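Local coordinates for protein lipolytic enzyme, g-d-s-l (Clostridium thermocellum, PDB 2W47) that carries a family 6 carbohydrate-binding module, a calcium-containing beta-sandwich domain that holds a bound glycan in a pocket, at residues A2-I14 with G120-N132. Sequence-based numbering, arbitrary orientation. Where two conformers were deposited one is given.
With AQA (4-deoxy-beta-L-threo-hex-4-enopyranuronic acid), chain B.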
loop_
_atom_site.group_PDB
_atom_site.type_symbol
_atom_site.label_atom_id
_atom_site.label_comp_id
_atom_site.label_asym_id
_atom_site.label_seq_id
_atom_site.Cartn_x
_atom_site.Cartn_y
_atom_site.Cartn_z
ATOM N N ALA A 2 -16.644 12.114 -5.862
ATOM C CA ALA A 2 -15.359 12.105 -6.622
ATOM C C ALA A 2 -14.911 10.682 -6.951
ATOM O O ALA A 2 -15.148 9.750 -6.178
ATOM C CB ALA A 2 -14.275 12.839 -5.841
ATOM N N SER A 3 -14.266 10.528 -8.105
ATOM C CA SER A 3 -13.711 9.250 -8.540
ATOM C C SER A 3 -12.542 8.847 -7.640
ATOM O O SER A 3 -11.871 9.716 -7.077
ATOM C CB SER A 3 -13.227 9.354 -9.988
ATOM O OG SER A 3 -14.251 9.837 -10.840
ATOM N N PRO A 4 -12.294 7.528 -7.493
ATOM C CA PRO A 4 -11.119 7.132 -6.712
ATOM C C PRO A 4 -9.832 7.709 -7.289
ATOM O O PRO A 4 -9.714 7.899 -8.510
ATOM C CB PRO A 4 -11.113 5.608 -6.830
ATOM C CG PRO A 4 -12.527 5.240 -7.137
ATOM C CD PRO A 4 -13.040 6.359 -7.991
ATOM N N VAL A 5 -8.884 8.001 -6.408
ATOM C CA VAL A 5 -7.600 8.543 -6.819
ATOM C C VAL A 5 -6.563 7.437 -6.689
ATOM O O VAL A 5 -6.463 6.777 -5.650
ATOM C CB VAL A 5 -7.209 9.770 -5.979
ATOM C CG1 VAL A 5 -5.863 10.319 -6.423
ATOM C CG2 VAL A 5 -8.280 10.863 -6.102
ATOM N N ILE A 6 -5.831 7.211 -7.771
ATOM C CA ILE A 6 -4.774 6.214 -7.762
ATOM C C ILE A 6 -3.426 6.890 -7.544
ATOM O O ILE A 6 -3.047 7.818 -8.265
ATOM C CB ILE A 6 -4.784 5.339 -9.038
ATOM C CG1 ILE A 6 -6.016 4.418 -9.035
ATOM C CG2 ILE A 6 -3.498 4.526 -9.141
ATOM C CD1 ILE A 6 -6.153 3.527 -10.260
ATOM N N TYR A 7 -2.731 6.427 -6.510
ATOM C CA TYR A 7 -1.394 6.892 -6.175
ATOM C C TYR A 7 -0.430 5.850 -6.712
ATOM O O TYR A 7 -0.306 4.754 -6.154
ATOM C CB TYR A 7 -1.268 7.090 -4.659
ATOM C CG TYR A 7 -2.101 8.255 -4.201
ATOM C CD1 TYR A 7 -1.565 9.543 -4.151
ATOM C CD2 TYR A 7 -3.448 8.091 -3.884
ATOM C CE1 TYR A 7 -2.343 10.627 -3.767
ATOM C CE2 TYR A 7 -4.233 9.170 -3.500
ATOM C CZ TYR A 7 -3.677 10.431 -3.448
ATOM O OH TYR A 7 -4.438 11.517 -3.075
ATOM N N GLN A 8 0.214 6.170 -7.833
ATOM C CA GLN A 8 1.051 5.193 -8.513
ATOM C C GLN A 8 2.387 4.972 -7.809
ATOM O O GLN A 8 2.853 5.818 -7.053
ATOM C CB GLN A 8 1.286 5.583 -9.985
ATOM C CG GLN A 8 0.217 5.045 -10.951
ATOM C CD GLN A 8 0.281 3.537 -11.090
ATOM O OE1 GLN A 8 1.267 2.914 -10.687
ATOM N NE2 GLN A 8 -0.766 2.941 -11.663
ATOM N N ALA A 9 2.996 3.822 -8.080
ATOM C CA ALA A 9 4.276 3.449 -7.473
ATOM C C ALA A 9 5.328 4.552 -7.615
ATOM O O ALA A 9 6.037 4.874 -6.648
ATOM C CB ALA A 9 4.789 2.141 -8.087
ATOM N N GLU A 10 5.413 5.141 -8.808
ATOM C CA GLU A 10 6.464 6.123 -9.103
ATOM C C GLU A 10 6.326 7.404 -8.272
ATOM O O GLU A 10 7.274 8.191 -8.167
ATOM C CB GLU A 10 6.506 6.459 -10.612
ATOM C CG GLU A 10 5.303 7.304 -11.089
ATOM C CD GLU A 10 5.028 7.324 -12.596
ATOM O OE1 GLU A 10 3.868 7.626 -12.955
ATOM O OE2 GLU A 10 5.925 7.051 -13.419
ATOM N N ASP A 11 5.151 7.624 -7.688
ATOM C CA ASP A 11 4.911 8.847 -6.915
ATOM C C ASP A 11 5.108 8.672 -5.412
ATOM O O ASP A 11 4.996 9.629 -4.636
ATOM C CB ASP A 11 3.550 9.429 -7.253
ATOM C CG ASP A 11 3.512 10.003 -8.670
ATOM O OD1 ASP A 11 4.480 10.690 -9.073
ATOM O OD2 ASP A 11 2.537 9.744 -9.389
ATOM N N ALA A 12 5.428 7.448 -5.010
ATOM C CA ALA A 12 5.726 7.161 -3.624
ATOM C C ALA A 12 7.133 7.603 -3.266
ATOM O O ALA A 12 7.993 7.763 -4.131
ATOM C CB ALA A 12 5.580 5.674 -3.362
ATOM N N ILE A 13 7.344 7.805 -1.975
ATOM C CA ILE A 13 8.668 7.882 -1.395
ATOM C C ILE A 13 8.951 6.478 -0.893
ATOM O O ILE A 13 8.131 5.894 -0.175
ATOM C CB ILE A 13 8.693 8.910 -0.248
ATOM C CG1 ILE A 13 8.442 10.311 -0.818
ATOM C CG2 ILE A 13 10.004 8.836 0.550
ATOM C CD1 ILE A 13 7.811 11.291 0.167
ATOM N N ILE A 14 10.070 5.905 -1.320
ATOM C CA ILE A 14 10.368 4.522 -0.965
ATOM C C ILE A 14 11.711 4.417 -0.259
ATOM O O ILE A 14 12.634 5.207 -0.517
ATOM C CB ILE A 14 10.255 3.563 -2.184
ATOM C CG1 ILE A 14 11.363 3.826 -3.212
ATOM C CG2 ILE A 14 8.853 3.663 -2.804
ATOM C CD1 ILE A 14 11.269 2.946 -4.456
ATOM N N GLY A 120 8.140 -6.657 2.071
ATOM C CA GLY A 120 6.737 -6.442 1.751
ATOM C C GLY A 120 6.365 -7.095 0.437
ATOM O O GLY A 120 7.247 -7.544 -0.305
ATOM N N PRO A 121 5.060 -7.131 0.125
ATOM C CA PRO A 121 4.617 -7.620 -1.174
ATOM C C PRO A 121 5.068 -6.639 -2.253
ATOM O O PRO A 121 5.446 -5.499 -1.948
ATOM C CB PRO A 121 3.090 -7.568 -1.058
ATOM C CG PRO A 121 2.836 -6.440 -0.112
ATOM C CD PRO A 121 3.933 -6.604 0.917
ATOM N N ASN A 122 5.020 -7.067 -3.506
ATOM C CA ASN A 122 5.156 -6.106 -4.599
ATOM C C ASN A 122 3.891 -5.269 -4.653
ATOM O O ASN A 122 2.785 -5.805 -4.539
ATOM C CB ASN A 122 5.387 -6.808 -5.926
ATOM C CG ASN A 122 6.770 -7.411 -6.036
ATOM O OD1 ASN A 122 7.665 -7.115 -5.244
ATOM N ND2 ASN A 122 6.958 -8.272 -7.041
ATOM N N VAL A 123 4.041 -3.954 -4.797
ATOM C CA VAL A 123 2.893 -3.037 -4.707
ATOM C C VAL A 123 2.781 -2.178 -5.965
ATOM O O VAL A 123 3.713 -1.431 -6.327
ATOM C CB VAL A 123 2.953 -2.135 -3.448
ATOM C CG1 VAL A 123 1.786 -1.173 -3.434
ATOM C CG2 VAL A 123 2.943 -2.992 -2.168
ATOM N N ASP A 124 1.642 -2.302 -6.635
ATOM C CA ASP A 124 1.384 -1.618 -7.891
ATOM C C ASP A 124 0.987 -0.158 -7.673
ATOM O O ASP A 124 1.488 0.750 -8.359
ATOM C CB ASP A 124 0.257 -2.365 -8.616
ATOM C CG ASP A 124 0.015 -1.861 -10.015
ATOM O OD1 ASP A 124 0.954 -1.335 -10.643
ATOM O OD2 ASP A 124 -1.126 -2.029 -10.500
ATOM N N TYR A 125 0.072 0.056 -6.734
ATOM C CA TYR A 125 -0.450 1.380 -6.413
ATOM C C TYR A 125 -1.251 1.347 -5.128
ATOM O O TYR A 125 -1.548 0.269 -4.595
ATOM C CB TYR A 125 -1.319 1.937 -7.554
ATOM C CG TYR A 125 -2.562 1.152 -7.932
ATOM C CD1 TYR A 125 -3.644 1.033 -7.052
ATOM C CD2 TYR A 125 -2.690 0.606 -9.200
ATOM C CE1 TYR A 125 -4.801 0.343 -7.418
ATOM C CE2 TYR A 125 -3.840 -0.075 -9.577
ATOM C CZ TYR A 125 -4.889 -0.202 -8.678
ATOM O OH TYR A 125 -6.038 -0.877 -9.032
ATOM N N LEU A 126 -1.587 2.538 -4.645
ATOM C CA LEU A 126 -2.543 2.727 -3.574
ATOM C C LEU A 126 -3.723 3.478 -4.168
ATOM O O LEU A 126 -3.547 4.526 -4.779
ATOM C CB LEU A 126 -1.914 3.538 -2.439
ATOM C CG LEU A 126 -2.849 4.052 -1.340
ATOM C CD1 LEU A 126 -3.429 2.916 -0.512
ATOM C CD2 LEU A 126 -2.126 5.052 -0.451
ATOM N N LYS A 127 -4.918 2.931 -3.990
ATOM C CA LYS A 127 -6.155 3.537 -4.464
ATOM C C LYS A 127 -6.910 4.065 -3.255
ATOM O O LYS A 127 -7.091 3.348 -2.271
ATOM C CB LYS A 127 -6.975 2.474 -5.183
ATOM C CG LYS A 127 -8.360 2.915 -5.658
ATOM C CD LYS A 127 -9.083 1.721 -6.282
ATOM C CE LYS A 127 -10.443 2.083 -6.838
ATOM N NZ LYS A 127 -11.048 0.904 -7.516
ATOM N N VAL A 128 -7.353 5.318 -3.331
ATOM C CA VAL A 128 -7.989 5.989 -2.201
ATOM C C VAL A 128 -9.329 6.543 -2.653
ATOM O O VAL A 128 -9.422 7.224 -3.676
ATOM C CB VAL A 128 -7.091 7.132 -1.628
ATOM C CG1 VAL A 128 -7.723 7.825 -0.418
ATOM C CG2 VAL A 128 -5.714 6.581 -1.252
ATOM N N PHE A 129 -10.368 6.239 -1.885
ATOM C CA PHE A 129 -11.683 6.810 -2.156
ATOM C C PHE A 129 -12.463 6.988 -0.871
ATOM O O PHE A 129 -12.184 6.343 0.143
ATOM C CB PHE A 129 -12.468 6.013 -3.217
ATOM C CG PHE A 129 -12.668 4.556 -2.894
ATOM C CD1 PHE A 129 -11.736 3.603 -3.289
ATOM C CD2 PHE A 129 -13.821 4.129 -2.237
ATOM C CE1 PHE A 129 -11.933 2.251 -3.003
ATOM C CE2 PHE A 129 -14.021 2.783 -1.943
ATOM C CZ PHE A 129 -13.079 1.844 -2.337
ATOM N N SER A 130 -13.432 7.895 -0.909
ATOM C CA SER A 130 -14.254 8.188 0.244
ATOM C C SER A 130 -15.101 6.969 0.591
ATOM O O SER A 130 -15.640 6.315 -0.294
ATOM C CB SER A 130 -15.137 9.395 -0.056
ATOM O OG SER A 130 -15.977 9.712 1.038
ATOM N N ALA A 131 -15.174 6.653 1.879
ATOM C CA ALA A 131 -15.950 5.509 2.342
ATOM C C ALA A 131 -16.640 5.888 3.642
ATOM O O ALA A 131 -16.477 5.229 4.679
ATOM C CB ALA A 131 -15.042 4.288 2.520
ATOM N N ASN A 132 -17.419 6.966 3.586
ATOM C CA ASN A 132 -18.049 7.481 4.798
ATOM C C ASN A 132 -19.047 6.520 5.432
ATOM O O ASN A 132 -19.299 6.615 6.628
ATOM C CB ASN A 132 -18.662 8.867 4.584
ATOM C CG ASN A 132 -17.610 9.965 4.537
ATOM O OD1 ASN A 132 -17.538 10.716 3.569
ATOM N ND2 ASN A 132 -16.779 10.049 5.576
HETATM O O6A AQA B . 10.645 -12.107 -3.198
HETATM C C6 AQA B . 10.364 -11.068 -3.858
HETATM O O6B AQA B . 10.069 -9.978 -3.305
HETATM C C5 AQA B . 10.373 -11.130 -5.191
HETATM O O5 AQA B . 10.689 -12.423 -5.783
HETATM C C4 AQA B . 10.071 -10.050 -5.948
HETATM C C3 AQA B . 10.307 -10.076 -7.445
HETATM O O3 AQA B . 9.474 -9.130 -8.128
HETATM C C2 AQA B . 10.008 -11.487 -7.937
HETATM O O2 AQA B . 10.232 -11.598 -9.343
HETATM C C1 AQA B . 10.891 -12.488 -7.200
HETATM O O HOH W 1 -14.081 9.293 -3.367
#
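V5 and Y7 pair with V128 and L126 in an antiparallel arrangement that fastens strand 5-8 to the C-terminal strand 122-130. Each hydrogen-bonded pair closes with two backbone bonds, among them Y7 N to L126 O at 2.7 Å and V128 N to V5 O at 2.9 Å. I6 and Q8 form non-hydrogen-bonded pairs with K127 and Y125; these four side chains share one face of the sheet, and V5, Y7, L126 and V128 the other.

On the face of I6 and Q8, the Y125 ring is swung between its own backbone N and carbonyl carbon (chi1 61°), which brings one ring face against I6. In the conformer given, I6 CG2 lies over this ring in a CH-pi contact, 4.1 Å from its centroid. From the Q8 side the amide approaches the same ring obliquely, its plane steeply inclined to it; a bend at chi2 (-68°) folds the chain back, and OE1 accepts a bond from A9 N at 3.3 Å while NE2 is held by T27. Farther along, K127 runs fully extended beside P4, and its CE packs against the proline CB at 3.6 Å. The other side of the sheet carries Y7, whose ring edge lies beside L126 O and whose CE2 meets V128 CG2 at 3.7 Å; its hydroxyl is bonded to the backbone N of N47.

Past this pairing, D124 turns its carboxylate to R59 in a salt bridge and to T27, and N122 reaches the glycan pocket, where ND2 donates to O3 of the bound 4-deoxy-beta-L-threo-hex-4-enopyranuronic acid at 2.9 Å. Strand 5-8 forms one border of the four-stranded sheet, and strand 122-130 lies between it and strand 52-61, which meets F129 through A55 and I57. Y7 and L126 face inward across the beta-sandwich, packing on V46 and W44 of strand 41-48 in the opposing sheet.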